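Local coordinates for D-alanyl transferase DltD (Enterococcus faecium TX0133A04, PDB 6PFX), which probably takes part in attaching D-alanine to lipoteichoic acid in the cell wall of this Gram-positive bacterium, as a DltD-family member of the SGNH hydrolase clan, at residues T11-S16 with K205-S210; N31-L34 with Q38-P41; L225-G230 with T339-E344; N243-H248 with E344-L349; R329-V334 with D358-P363. All coordinates share one frame; numbering follows the deposited sequence.

In the fold
The five contacts run from buried and apolar to surface-lying and ionic. Interaction 2 is buried and apolar, joining a helix to an inner strand of the five-stranded parallel sheet. Interaction 5 reaches the edge strand of that sheet and mixes an amide with apolar groups. Interaction 1 lies at the surface and rests on one long ion pair; it touches interaction 2 where Ile12, Arg13 and Ser16 pack around Tyr39. Interactions 3 and 4 are partly buried aromatic contacts made by the same loop, 339-349, with two successive helices, and they share Glu344. Phe342 of interaction 3 meets Phe333 of interaction 5 edge-to-face, linking that loop to the sheet edge.

Interaction 1. Residues T11-S16 with K205-S210; sequences TIRRAS and KIDHES
Arg13 and Asp207 reach toward each other from their two helices and meet through a single pair of atoms, Arg13 NH2 and Asp207 OD1, 3.9 Å apart. This is a long salt bridge rather than a hydrogen bond. The guanidinium and carboxylate planes are inclined by 28°, and the oxygen stands obliquely to the guanidinium, so the pair lacks the paired, in-plane geometry of a bidentate bridge and is held chiefly by electrostatics. Arg13 gets there by length: CG is anti to the backbone nitrogen (chi1 -179°) and the chain stays extended as far as NE, carrying the charge well clear of its helix. Glu61 of helix 56-62 stands close to Asp207 and forms a weak, long ion pair with Arg13, which suggests that the arginine offsets two neighbouring acids. The contact spans helices 9-18 and 203-210 at the surface of an SGNH-type alpha/beta fold. Farther out, each partner's carbonyl receives a serine hydroxyl from three residues on: Ser16 OG donates to Arg13 O at 2.7 Å, and Ser210 OG to Asp207 O at 2.6 Å. Both hydroxyls thus fold back onto their own helices. Each helix is seated separately: Ile206 rests on helix 56-62, and Ile12 packs against helix 28-35.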
# COMPACT_ATOMS: atom_id res chain seq x y z
N THR A 11 15.75 -17.83 -1.39
CA THR A 11 15.55 -16.88 -0.31
C THR A 11 14.76 -15.67 -0.79
O THR A 11 13.88 -15.17 -0.08
CB THR A 11 16.90 -16.42 0.25
OG1 THR A 11 17.67 -17.57 0.63
CG2 THR A 11 16.69 -15.54 1.47
N ILE A 12 15.06 -15.18 -1.99
CA ILE A 12 14.34 -14.03 -2.51
C ILE A 12 12.87 -14.39 -2.73
O ILE A 12 11.97 -13.62 -2.38
CB ILE A 12 15.00 -13.50 -3.79
CG1 ILE A 12 16.46 -13.11 -3.51
CG2 ILE A 12 14.21 -12.31 -4.32
CD1 ILE A 12 16.63 -12.03 -2.46
N ARG A 13 12.62 -15.57 -3.30
CA ARG A 13 11.24 -16.01 -3.52
C ARG A 13 10.48 -16.09 -2.21
O ARG A 13 9.34 -15.61 -2.11
CB ARG A 13 11.27 -17.37 -4.22
CG ARG A 13 9.91 -17.95 -4.55
CD ARG A 13 10.06 -19.13 -5.52
NE ARG A 13 8.81 -19.85 -5.71
CZ ARG A 13 8.52 -21.03 -5.16
NH1 ARG A 13 9.39 -21.65 -4.38
NH2 ARG A 13 7.34 -21.60 -5.41
N ARG A 14 11.09 -16.68 -1.18
CA ARG A 14 10.46 -16.70 0.13
C ARG A 14 10.20 -15.28 0.62
O ARG A 14 9.10 -14.97 1.12
CB ARG A 14 11.35 -17.46 1.12
CG ARG A 14 11.37 -18.97 0.90
CD ARG A 14 12.62 -19.60 1.51
NE ARG A 14 12.77 -19.28 2.92
CZ ARG A 14 13.94 -19.23 3.56
NH1 ARG A 14 15.08 -19.47 2.91
NH2 ARG A 14 13.97 -18.93 4.85
N ALA A 15 11.19 -14.39 0.48
CA ALA A 15 11.03 -13.02 0.93
C ALA A 15 9.89 -12.31 0.22
O ALA A 15 9.19 -11.47 0.82
CB ALA A 15 12.33 -12.24 0.69
N SER A 16 9.68 -12.62 -1.07
CA SER A 16 8.72 -11.90 -1.90
C SER A 16 7.29 -12.03 -1.38
O SER A 16 6.44 -11.21 -1.73
CB SER A 16 8.78 -12.36 -3.36
OG SER A 16 8.24 -13.66 -3.54
N LYS A 205 1.73 -22.22 1.37
CA LYS A 205 0.31 -21.88 1.28
C LYS A 205 -0.07 -21.46 -0.14
O LYS A 205 -1.12 -21.85 -0.65
CB LYS A 205 -0.04 -20.79 2.29
CG LYS A 205 -1.54 -20.59 2.39
CD LYS A 205 -1.93 -19.59 3.44
CE LYS A 205 -3.44 -19.41 3.45
NZ LYS A 205 -3.86 -18.24 4.28
N ILE A 206 0.78 -20.65 -0.78
CA ILE A 206 0.55 -20.27 -2.17
C ILE A 206 0.46 -21.51 -3.06
O ILE A 206 -0.43 -21.61 -3.91
CB ILE A 206 1.66 -19.31 -2.64
CG1 ILE A 206 1.56 -18.00 -1.84
CG2 ILE A 206 1.58 -19.03 -4.13
CD1 ILE A 206 2.70 -16.99 -2.05
N ASP A 207 1.37 -22.48 -2.87
CA ASP A 207 1.31 -23.70 -3.66
C ASP A 207 0.03 -24.48 -3.39
O ASP A 207 -0.62 -24.99 -4.31
CB ASP A 207 2.52 -24.59 -3.36
CG ASP A 207 3.84 -23.95 -3.75
OD1 ASP A 207 3.83 -22.82 -4.27
OD2 ASP A 207 4.89 -24.59 -3.55
N HIS A 208 -0.34 -24.61 -2.11
CA HIS A 208 -1.56 -25.32 -1.76
C HIS A 208 -2.78 -24.70 -2.43
O HIS A 208 -3.56 -25.39 -3.10
CB HIS A 208 -1.73 -25.32 -0.24
CG HIS A 208 -2.97 -26.01 0.23
ND1 HIS A 208 -3.84 -25.45 1.14
CD2 HIS A 208 -3.50 -27.22 -0.09
CE1 HIS A 208 -4.85 -26.28 1.36
NE2 HIS A 208 -4.66 -27.36 0.63
N GLU A 209 -2.96 -23.38 -2.27
CA GLU A 209 -4.12 -22.73 -2.86
C GLU A 209 -4.12 -22.86 -4.38
O GLU A 209 -5.19 -22.92 -5.00
CB GLU A 209 -4.17 -21.26 -2.43
CG GLU A 209 -4.24 -21.05 -0.91
CD GLU A 209 -5.54 -21.54 -0.28
OE1 GLU A 209 -6.51 -21.79 -1.02
OE2 GLU A 209 -5.58 -21.69 0.96
N SER A 210 -2.94 -22.92 -5.01
CA SER A 210 -2.91 -23.01 -6.46
C SER A 210 -3.55 -24.30 -6.96
O SER A 210 -4.16 -24.32 -8.03
CB SER A 210 -1.47 -22.91 -6.98
OG SER A 210 -0.78 -24.12 -6.76

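Interaction 2. Residues N31-L34 with Q38-P41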
# COMPACT_ATOMS: atom_id res chain seq x y z
N ASN A 31 15.73 -4.53 -2.55
CA ASN A 31 16.31 -3.78 -3.66
C ASN A 31 16.88 -4.71 -4.72
O ASN A 31 16.77 -4.46 -5.93
CB ASN A 31 17.38 -2.81 -3.17
CG ASN A 31 16.84 -1.73 -2.26
OD1 ASN A 31 15.64 -1.67 -1.97
ND2 ASN A 31 17.72 -0.86 -1.80
N TYR A 32 17.52 -5.80 -4.29
CA TYR A 32 17.96 -6.80 -5.25
C TYR A 32 16.77 -7.38 -6.00
O TYR A 32 16.78 -7.49 -7.24
CB TYR A 32 18.72 -7.92 -4.54
CG TYR A 32 19.11 -9.03 -5.48
CD1 TYR A 32 20.09 -8.84 -6.43
CD2 TYR A 32 18.48 -10.26 -5.44
CE1 TYR A 32 20.45 -9.85 -7.29
CE2 TYR A 32 18.83 -11.28 -6.29
CZ TYR A 32 19.82 -11.07 -7.22
OH TYR A 32 20.17 -12.08 -8.08
N ALA A 33 15.73 -7.77 -5.27
CA ALA A 33 14.58 -8.37 -5.91
C ALA A 33 13.96 -7.41 -6.91
O ALA A 33 13.65 -7.79 -8.04
CB ALA A 33 13.55 -8.79 -4.86
N LEU A 34 13.76 -6.15 -6.50
CA LEU A 34 13.17 -5.16 -7.39
C LEU A 34 14.02 -4.94 -8.63
O LEU A 34 13.49 -4.61 -9.70
CB LEU A 34 12.92 -3.85 -6.64
CG LEU A 34 11.81 -3.94 -5.60
CD1 LEU A 34 11.77 -2.72 -4.70
CD2 LEU A 34 10.45 -4.13 -6.28
N GLN A 38 11.44 -9.88 -13.08
CA GLN A 38 10.30 -10.73 -12.76
C GLN A 38 9.52 -10.22 -11.56
O GLN A 38 8.33 -10.52 -11.44
CB GLN A 38 10.75 -12.16 -12.51
CG GLN A 38 11.62 -12.33 -11.27
CD GLN A 38 11.94 -13.78 -10.96
OE1 GLN A 38 11.13 -14.67 -11.20
NE2 GLN A 38 13.12 -14.01 -10.41
N TYR A 39 10.15 -9.49 -10.65
CA TYR A 39 9.50 -9.08 -9.41
C TYR A 39 8.81 -7.73 -9.59
O TYR A 39 9.46 -6.72 -9.88
CB TYR A 39 10.48 -9.04 -8.25
CG TYR A 39 10.79 -10.42 -7.75
CD1 TYR A 39 9.83 -11.16 -7.09
CD2 TYR A 39 12.03 -10.99 -7.97
CE1 TYR A 39 10.09 -12.43 -6.65
CE2 TYR A 39 12.30 -12.26 -7.54
CZ TYR A 39 11.33 -12.98 -6.88
OH TYR A 39 11.60 -14.26 -6.45
N ILE A 40 7.50 -7.72 -9.39
CA ILE A 40 6.66 -6.53 -9.52
C ILE A 40 6.21 -6.13 -8.11
O ILE A 40 5.57 -6.93 -7.42
CB ILE A 40 5.45 -6.79 -10.44
CG1 ILE A 40 5.91 -7.11 -11.88
CG2 ILE A 40 4.47 -5.60 -10.37
CD1 ILE A 40 6.79 -6.03 -12.56
N PRO A 41 6.53 -4.92 -7.65
CA PRO A 41 6.13 -4.56 -6.28
C PRO A 41 4.62 -4.35 -6.19
O PRO A 41 4.01 -3.73 -7.06
CB PRO A 41 6.91 -3.26 -6.01
CG PRO A 41 7.09 -2.65 -7.37
CD PRO A 41 7.30 -3.83 -8.31
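Leu34 lays one methyl on the ring of Pro41: its CD2 is 3.7 Å from Pro41 CB and nearly as close to CG and CD, so this one methyl rests against the CB-CG-CD side of the pyrrolidine. The leucine's CB starts away from the strand, but with CG anti to the carbonyl carbon (chi1 -70°) and the next torsion near 169°, CD2 returns to it. Tyr39 takes the same first torsion (chi1 -76°) from a CB that does point at the helix. Its CB lies 3.4 Å from Ala33 O, and its CD2 is 4.1 Å from Ala33 CB. Helix 28-35 leads through a short connection into strand 39-43, an inner strand of the parallel sheet, and the two side-chain pairs close the angle of this helix-to-strand connection. Past Ala33 the tyrosine ring runs on to Ile12, Arg13 and Ser16 of helix 9-18. Lys96 NZ hydrogen-bonds to both Leu34 O and Tyr39 O, bridging the helix and strand backbones where they lie nearest each other.

Interaction 3. Residues L225-G230 with T339-E344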
# COMPACT_ATOMS: atom_id res chain seq x y z
N LEU A 225 -16.03 -20.51 -8.44
CA LEU A 225 -15.27 -21.06 -7.33
C LEU A 225 -15.14 -20.05 -6.21
O LEU A 225 -15.27 -20.41 -5.03
CB LEU A 225 -13.89 -21.52 -7.82
CG LEU A 225 -12.95 -22.05 -6.74
CD1 LEU A 225 -13.43 -23.34 -6.17
CD2 LEU A 225 -11.54 -22.23 -7.32
N ALA A 226 -14.91 -18.78 -6.54
CA ALA A 226 -14.81 -17.75 -5.50
C ALA A 226 -16.12 -17.62 -4.73
O ALA A 226 -16.12 -17.42 -3.50
CB ALA A 226 -14.40 -16.41 -6.11
N ASN A 227 -17.26 -17.70 -5.43
CA ASN A 227 -18.55 -17.65 -4.76
C ASN A 227 -18.76 -18.88 -3.89
O ASN A 227 -19.30 -18.77 -2.78
CB ASN A 227 -19.67 -17.52 -5.78
CG ASN A 227 -19.79 -16.12 -6.35
OD1 ASN A 227 -19.41 -15.14 -5.71
ND2 ASN A 227 -20.36 -16.03 -7.54
N GLN A 228 -18.32 -20.06 -4.36
CA GLN A 228 -18.49 -21.26 -3.55
C GLN A 228 -17.65 -21.19 -2.28
O GLN A 228 -18.14 -21.49 -1.18
CB GLN A 228 -18.13 -22.52 -4.34
CG GLN A 228 -19.06 -22.83 -5.49
CD GLN A 228 -18.50 -23.89 -6.43
OE1 GLN A 228 -17.29 -24.13 -6.47
NE2 GLN A 228 -19.38 -24.52 -7.20
N ILE A 229 -16.39 -20.76 -2.40
CA ILE A 229 -15.54 -20.66 -1.23
C ILE A 229 -16.05 -19.58 -0.29
O ILE A 229 -16.14 -19.78 0.93
CB ILE A 229 -14.08 -20.43 -1.67
CG1 ILE A 229 -13.58 -21.65 -2.45
CG2 ILE A 229 -13.20 -20.17 -0.47
CD1 ILE A 229 -12.21 -21.46 -3.10
N GLY A 230 -16.42 -18.41 -0.83
CA GLY A 230 -16.95 -17.36 0.01
C GLY A 230 -18.17 -17.81 0.79
O GLY A 230 -18.28 -17.56 1.99
N THR A 339 -21.35 -6.49 -3.62
CA THR A 339 -21.01 -7.75 -4.27
C THR A 339 -20.60 -8.76 -3.21
O THR A 339 -19.60 -8.58 -2.51
CB THR A 339 -19.90 -7.51 -5.29
OG1 THR A 339 -20.36 -6.55 -6.25
CG2 THR A 339 -19.53 -8.81 -5.97
N ASN A 340 -21.40 -9.81 -3.04
CA ASN A 340 -21.06 -10.80 -2.04
C ASN A 340 -19.66 -11.36 -2.28
O ASN A 340 -19.26 -11.66 -3.41
CB ASN A 340 -22.08 -11.93 -2.02
CG ASN A 340 -23.41 -11.50 -1.42
OD1 ASN A 340 -23.47 -10.52 -0.68
ND2 ASN A 340 -24.47 -12.23 -1.71
N TYR A 341 -18.94 -11.53 -1.17
CA TYR A 341 -17.64 -12.18 -1.15
C TYR A 341 -16.56 -11.36 -1.83
O TYR A 341 -15.47 -11.89 -2.11
CB TYR A 341 -17.72 -13.59 -1.74
CG TYR A 341 -18.95 -14.31 -1.27
CD1 TYR A 341 -19.26 -14.42 0.08
CD2 TYR A 341 -19.84 -14.85 -2.19
CE1 TYR A 341 -20.41 -15.07 0.50
CE2 TYR A 341 -20.98 -15.50 -1.78
CZ TYR A 341 -21.26 -15.61 -0.44
OH TYR A 341 -22.42 -16.25 -0.03
N PHE A 342 -16.82 -10.07 -2.11
CA PHE A 342 -15.78 -9.21 -2.65
C PHE A 342 -14.67 -9.00 -1.63
O PHE A 342 -13.48 -9.06 -1.97
CB PHE A 342 -16.37 -7.85 -3.09
CG PHE A 342 -15.58 -7.16 -4.17
CD1 PHE A 342 -15.83 -7.43 -5.50
CD2 PHE A 342 -14.62 -6.22 -3.86
CE1 PHE A 342 -15.11 -6.82 -6.50
CE2 PHE A 342 -13.90 -5.61 -4.86
CZ PHE A 342 -14.15 -5.90 -6.18
N MET A 343 -15.05 -8.75 -0.37
CA MET A 343 -14.13 -8.59 0.74
C MET A 343 -14.19 -9.83 1.61
O MET A 343 -15.23 -10.49 1.73
CB MET A 343 -14.50 -7.37 1.57
CG MET A 343 -14.74 -6.15 0.74
SD MET A 343 -13.28 -5.65 -0.13
CE MET A 343 -12.37 -4.90 1.20
N GLU A 344 -13.03 -10.17 2.20
CA GLU A 344 -12.94 -11.28 3.14
C GLU A 344 -13.53 -10.90 4.49
O GLU A 344 -14.08 -11.75 5.19
CB GLU A 344 -11.47 -11.69 3.30
CG GLU A 344 -11.28 -12.93 4.16
CD GLU A 344 -9.83 -13.36 4.29
OE1 GLU A 344 -9.26 -13.25 5.41
OE2 GLU A 344 -9.29 -13.85 3.28
O HOH W 1 -20.68 -12.70 -5.38
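Tyr341 spreads one ring face over the backbone of Gly230. The glycine CA lies 4.1 Å from the ring centroid and 25° off its normal, a CH-pi contact, while Gly230 C sits toward the rim, 3.6 Å from Tyr341 CE1. Because Gly230 has no side chain, the ring can settle directly on the helix. The opposite ring face is backed by Asn340 CB, so the ring is sandwiched between a helix and its own neighbour. Asn227 arrives from another side: its OD1 lies in the ring plane at the edge, 3.6 Å from Tyr341 CD2, where the oxygen meets the slightly positive rim. Helix 219-233 is thereby joined to the loop between strand 330-332 and helix 351-365. That loop makes a type II beta turn from Thr339 to Phe342, closed by Phe342 N on Thr339 O at 3.2 Å. Tyr341 occupies its third position with a positive phi of 70°, and its side chain projects to the helix. A water bridges the two segments, donating to Asn227 OD1 at 2.8 Å and to Asn340 O at 2.6 Å. Lys352 pairs with the Tyr341 backbone and also touches Asn227.

Interaction 4. Residues N243-H248 with E344-L349; sequences NDFYTH and EDTIHL
The loop 344-349 carries two members of what looks like a Ser-His-Asp triad, and Phe245 of helix 243-250 packs on its acid. Asp345 CB stands 3.4 Å above the centre of the Phe245 ring, only 6° off the normal, in a CH-pi contact. Asp345 OD2 also approaches the ring, 3.5 Å from Phe245 CD2, and Thr346 OG1 lies 3.5 Å from Phe245 CZ. The spacing Asp-x-x-His matches the motif of SGNH hydrolases, with Ser46 hydrogen-bonded to His348 NE2 as the probable third member. Asp345 OD2 accepts from His348 ND1 at 2.8 Å through its syn lone pair, nearly in the imidazole plane. The other oxygen, OD1, grips its own loop: Ile347 N (2.9 Å) and His348 N both donate to it, forming an Asx turn and a wider Asx motif. A chi1 of 53°, which sets CG between the backbone nitrogen and the carbonyl carbon, points OD1 end-on at these amides.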
# COMPACT_ATOMS: atom_id res chain seq x y z
N ASN A 243 -15.62 -16.54 8.79
CA ASN A 243 -15.99 -17.06 10.10
C ASN A 243 -14.96 -16.73 11.19
O ASN A 243 -15.32 -16.23 12.25
CB ASN A 243 -16.26 -18.56 10.03
CG ASN A 243 -17.54 -18.88 9.29
OD1 ASN A 243 -18.25 -17.99 8.85
ND2 ASN A 243 -17.84 -20.17 9.16
N ASP A 244 -13.67 -17.02 10.96
CA ASP A 244 -12.71 -16.83 12.05
C ASP A 244 -12.54 -15.35 12.39
O ASP A 244 -12.34 -15.00 13.55
CB ASP A 244 -11.38 -17.53 11.76
CG ASP A 244 -10.65 -16.95 10.57
OD1 ASP A 244 -11.29 -16.31 9.72
OD2 ASP A 244 -9.42 -17.16 10.48
N PHE A 245 -12.66 -14.47 11.39
CA PHE A 245 -12.60 -13.04 11.65
C PHE A 245 -13.77 -12.61 12.52
O PHE A 245 -13.61 -11.86 13.49
CB PHE A 245 -12.63 -12.28 10.33
CG PHE A 245 -12.51 -10.79 10.48
CD1 PHE A 245 -13.62 -10.01 10.75
CD2 PHE A 245 -11.29 -10.16 10.34
CE1 PHE A 245 -13.50 -8.64 10.87
CE2 PHE A 245 -11.17 -8.79 10.46
CZ PHE A 245 -12.27 -8.03 10.73
N TYR A 246 -14.97 -13.08 12.19
CA TYR A 246 -16.13 -12.72 12.98
C TYR A 246 -15.96 -13.20 14.42
O TYR A 246 -16.14 -12.43 15.38
CB TYR A 246 -17.41 -13.30 12.36
CG TYR A 246 -18.63 -12.94 13.19
CD1 TYR A 246 -19.18 -11.66 13.14
CD2 TYR A 246 -19.19 -13.87 14.06
CE1 TYR A 246 -20.26 -11.32 13.91
CE2 TYR A 246 -20.29 -13.52 14.84
CZ TYR A 246 -20.81 -12.25 14.75
OH TYR A 246 -21.88 -11.84 15.50
N THR A 247 -15.57 -14.46 14.59
CA THR A 247 -15.45 -15.04 15.92
C THR A 247 -14.42 -14.30 16.77
O THR A 247 -14.68 -13.98 17.93
CB THR A 247 -15.10 -16.52 15.79
OG1 THR A 247 -16.15 -17.20 15.10
CG2 THR A 247 -14.92 -17.16 17.16
N HIS A 248 -13.25 -14.01 16.19
CA HIS A 248 -12.14 -13.47 16.98
C HIS A 248 -12.16 -11.95 17.09
O HIS A 248 -11.61 -11.42 18.06
CB HIS A 248 -10.80 -13.91 16.38
CG HIS A 248 -10.59 -15.39 16.41
ND1 HIS A 248 -9.65 -16.03 15.64
CD2 HIS A 248 -11.20 -16.36 17.13
CE1 HIS A 248 -9.69 -17.33 15.87
NE2 HIS A 248 -10.63 -17.56 16.78
N GLU A 344 -13.03 -10.17 2.20
CA GLU A 344 -12.94 -11.28 3.14
C GLU A 344 -13.53 -10.90 4.49
O GLU A 344 -14.08 -11.75 5.19
CB GLU A 344 -11.47 -11.69 3.30
CG GLU A 344 -11.28 -12.93 4.16
CD GLU A 344 -9.83 -13.36 4.29
OE1 GLU A 344 -9.26 -13.25 5.41
OE2 GLU A 344 -9.29 -13.85 3.28
N ASP A 345 -13.45 -9.63 4.86
CA ASP A 345 -13.90 -9.16 6.16
C ASP A 345 -14.30 -7.70 6.03
O ASP A 345 -14.86 -7.30 5.01
CB ASP A 345 -12.81 -9.40 7.20
CG ASP A 345 -11.48 -8.83 6.80
OD1 ASP A 345 -11.47 -7.74 6.19
OD2 ASP A 345 -10.43 -9.47 7.06
N THR A 346 -14.04 -6.90 7.05
CA THR A 346 -14.51 -5.52 7.05
C THR A 346 -13.62 -4.57 6.27
O THR A 346 -14.02 -3.42 6.02
CB THR A 346 -14.54 -4.99 8.47
OG1 THR A 346 -13.23 -5.14 9.04
CG2 THR A 346 -15.52 -5.76 9.30
N ILE A 347 -12.41 -4.96 5.89
CA ILE A 347 -11.59 -3.99 5.21
C ILE A 347 -10.73 -4.61 4.12
O ILE A 347 -10.18 -3.90 3.28
CB ILE A 347 -10.72 -3.19 6.20
CG1 ILE A 347 -9.84 -4.14 7.01
CG2 ILE A 347 -11.59 -2.31 7.11
CD1 ILE A 347 -8.63 -3.48 7.62
N HIS A 348 -10.60 -5.94 4.13
CA HIS A 348 -9.60 -6.62 3.33
C HIS A 348 -10.22 -7.30 2.12
O HIS A 348 -11.18 -8.07 2.25
CB HIS A 348 -8.88 -7.68 4.16
CG HIS A 348 -8.17 -7.13 5.35
ND1 HIS A 348 -8.37 -7.62 6.62
CD2 HIS A 348 -7.27 -6.13 5.46
CE1 HIS A 348 -7.62 -6.93 7.47
NE2 HIS A 348 -6.94 -6.03 6.79
N LEU A 349 -9.63 -7.05 0.94
CA LEU A 349 -10.04 -7.74 -0.27
C LEU A 349 -10.05 -9.25 -0.05
O LEU A 349 -9.18 -9.80 0.64
CB LEU A 349 -9.07 -7.43 -1.41
CG LEU A 349 -9.26 -6.09 -2.11
CD1 LEU A 349 -8.06 -5.87 -3.01
CD2 LEU A 349 -10.54 -6.04 -2.91

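Interaction 5. Residues R329-V334 with D358-P363; sequences RIADFV and DQQIRP
Gln360 and Ala331 meet amide against methyl. From a CB directed at the strand, the glutamine chain leaves with CG anti to the carbonyl carbon (chi1 -62°) and stays extended through CD (chi2 -177°), which spans the gap from helix 351-365 to strand 330-332. CD comes within 3.5 Å of Ala331 CB, OE1 within 3.3 Å and NE2 within 3.5 Å, so the methyl sits above the amide plane, almost equally far from all three atoms. NE2 also reaches Phe333, 3.8 Å from CE1 and obliquely placed; ring and amide planes are 78° apart. Phe333 in turn touches Ala356 and Ala357 of the same helix. OE1 lies 2.7 Å from a water that is 2.8 Å from Ile330 O, though that water has more acceptors within reach than protons to give. No direct hydrogen bond joins the two segments, so helix and edge strand meet here by van der Waals contact, with the glutamine's polarity probably met in part by water.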
# COMPACT_ATOMS: atom_id res chain seq x y z
N ARG A 329 -4.60 5.11 -14.42
CA ARG A 329 -4.83 3.67 -14.43
C ARG A 329 -5.26 3.27 -13.03
O ARG A 329 -4.43 3.08 -12.14
CB ARG A 329 -3.57 2.93 -14.86
CG ARG A 329 -3.77 1.43 -15.08
CD ARG A 329 -2.46 0.74 -15.41
NE ARG A 329 -1.85 1.13 -16.67
CZ ARG A 329 -0.85 2.01 -16.76
NH1 ARG A 329 -0.39 2.63 -15.68
NH2 ARG A 329 -0.34 2.30 -17.95
N ILE A 330 -6.57 3.16 -12.84
CA ILE A 330 -7.18 3.06 -11.53
C ILE A 330 -8.31 2.05 -11.63
O ILE A 330 -9.20 2.19 -12.48
CB ILE A 330 -7.75 4.41 -11.04
CG1 ILE A 330 -6.67 5.50 -11.02
CG2 ILE A 330 -8.38 4.26 -9.65
CD1 ILE A 330 -7.21 6.88 -10.77
N ALA A 331 -8.28 1.05 -10.77
CA ALA A 331 -9.38 0.10 -10.61
C ALA A 331 -10.14 0.54 -9.36
O ALA A 331 -9.75 0.20 -8.24
CB ALA A 331 -8.84 -1.31 -10.44
N ASP A 332 -11.22 1.27 -9.56
CA ASP A 332 -12.03 1.80 -8.47
C ASP A 332 -13.18 0.83 -8.24
O ASP A 332 -14.09 0.74 -9.06
CB ASP A 332 -12.54 3.19 -8.85
CG ASP A 332 -13.49 3.78 -7.82
OD1 ASP A 332 -13.76 3.14 -6.78
OD2 ASP A 332 -13.97 4.90 -8.06
N PHE A 333 -13.11 0.09 -7.13
CA PHE A 333 -14.12 -0.91 -6.79
C PHE A 333 -15.05 -0.45 -5.66
O PHE A 333 -15.77 -1.28 -5.09
CB PHE A 333 -13.44 -2.23 -6.41
CG PHE A 333 -12.68 -2.90 -7.52
CD1 PHE A 333 -13.24 -3.06 -8.78
CD2 PHE A 333 -11.42 -3.41 -7.29
CE1 PHE A 333 -12.53 -3.69 -9.78
CE2 PHE A 333 -10.73 -4.06 -8.28
CZ PHE A 333 -11.28 -4.19 -9.52
N VAL A 334 -15.09 0.85 -5.35
CA VAL A 334 -15.95 1.33 -4.27
C VAL A 334 -17.40 0.92 -4.53
O VAL A 334 -18.15 0.63 -3.59
CB VAL A 334 -15.79 2.85 -4.12
CG1 VAL A 334 -16.80 3.45 -3.14
CG2 VAL A 334 -14.36 3.15 -3.69
N ASP A 358 -7.72 -9.00 -10.56
CA ASP A 358 -6.92 -9.69 -11.57
C ASP A 358 -7.32 -9.29 -12.98
O ASP A 358 -6.50 -9.37 -13.89
CB ASP A 358 -7.01 -11.20 -11.42
CG ASP A 358 -5.96 -11.91 -12.27
OD1 ASP A 358 -4.77 -11.56 -12.11
OD2 ASP A 358 -6.31 -12.76 -13.12
N GLN A 359 -8.59 -8.90 -13.19
CA GLN A 359 -9.03 -8.51 -14.53
C GLN A 359 -8.34 -7.24 -15.00
O GLN A 359 -8.34 -6.95 -16.21
CB GLN A 359 -10.54 -8.34 -14.56
CG GLN A 359 -11.31 -9.55 -14.01
CD GLN A 359 -10.80 -10.89 -14.51
OE1 GLN A 359 -10.78 -11.15 -15.72
NE2 GLN A 359 -10.37 -11.75 -13.59
N GLN A 360 -7.80 -6.45 -14.09
CA GLN A 360 -7.01 -5.29 -14.46
C GLN A 360 -5.53 -5.50 -14.23
O GLN A 360 -4.73 -4.98 -15.01
CB GLN A 360 -7.54 -4.04 -13.76
CG GLN A 360 -9.00 -3.76 -14.20
CD GLN A 360 -9.61 -2.51 -13.61
OE1 GLN A 360 -9.03 -1.42 -13.69
NE2 GLN A 360 -10.79 -2.66 -13.01
N ILE A 361 -5.14 -6.30 -13.23
CA ILE A 361 -3.73 -6.57 -13.01
C ILE A 361 -3.14 -7.35 -14.18
O ILE A 361 -2.06 -7.03 -14.68
CB ILE A 361 -3.51 -7.35 -11.69
CG1 ILE A 361 -3.80 -6.47 -10.48
CG2 ILE A 361 -2.10 -7.98 -11.67
CD1 ILE A 361 -4.01 -7.30 -9.19
N ARG A 362 -3.84 -8.41 -14.61
CA ARG A 362 -3.30 -9.31 -15.63
C ARG A 362 -3.03 -8.59 -16.94
O ARG A 362 -1.88 -8.66 -17.42
CB ARG A 362 -4.25 -10.51 -15.82
CG ARG A 362 -3.70 -11.62 -16.74
CD ARG A 362 -4.79 -12.59 -17.18
NE ARG A 362 -5.88 -11.88 -17.84
CZ ARG A 362 -5.80 -11.33 -19.05
NH1 ARG A 362 -4.68 -11.41 -19.76
NH2 ARG A 362 -6.85 -10.71 -19.56
N PRO A 363 -3.97 -7.88 -17.57
CA PRO A 363 -3.63 -7.25 -18.85
C PRO A 363 -2.57 -6.15 -18.72
O PRO A 363 -1.80 -5.93 -19.67
CB PRO A 363 -4.97 -6.71 -19.35
CG PRO A 363 -5.77 -6.51 -18.09
CD PRO A 363 -5.37 -7.64 -17.18
O HOH W 2 -10.22 0.80 -14.64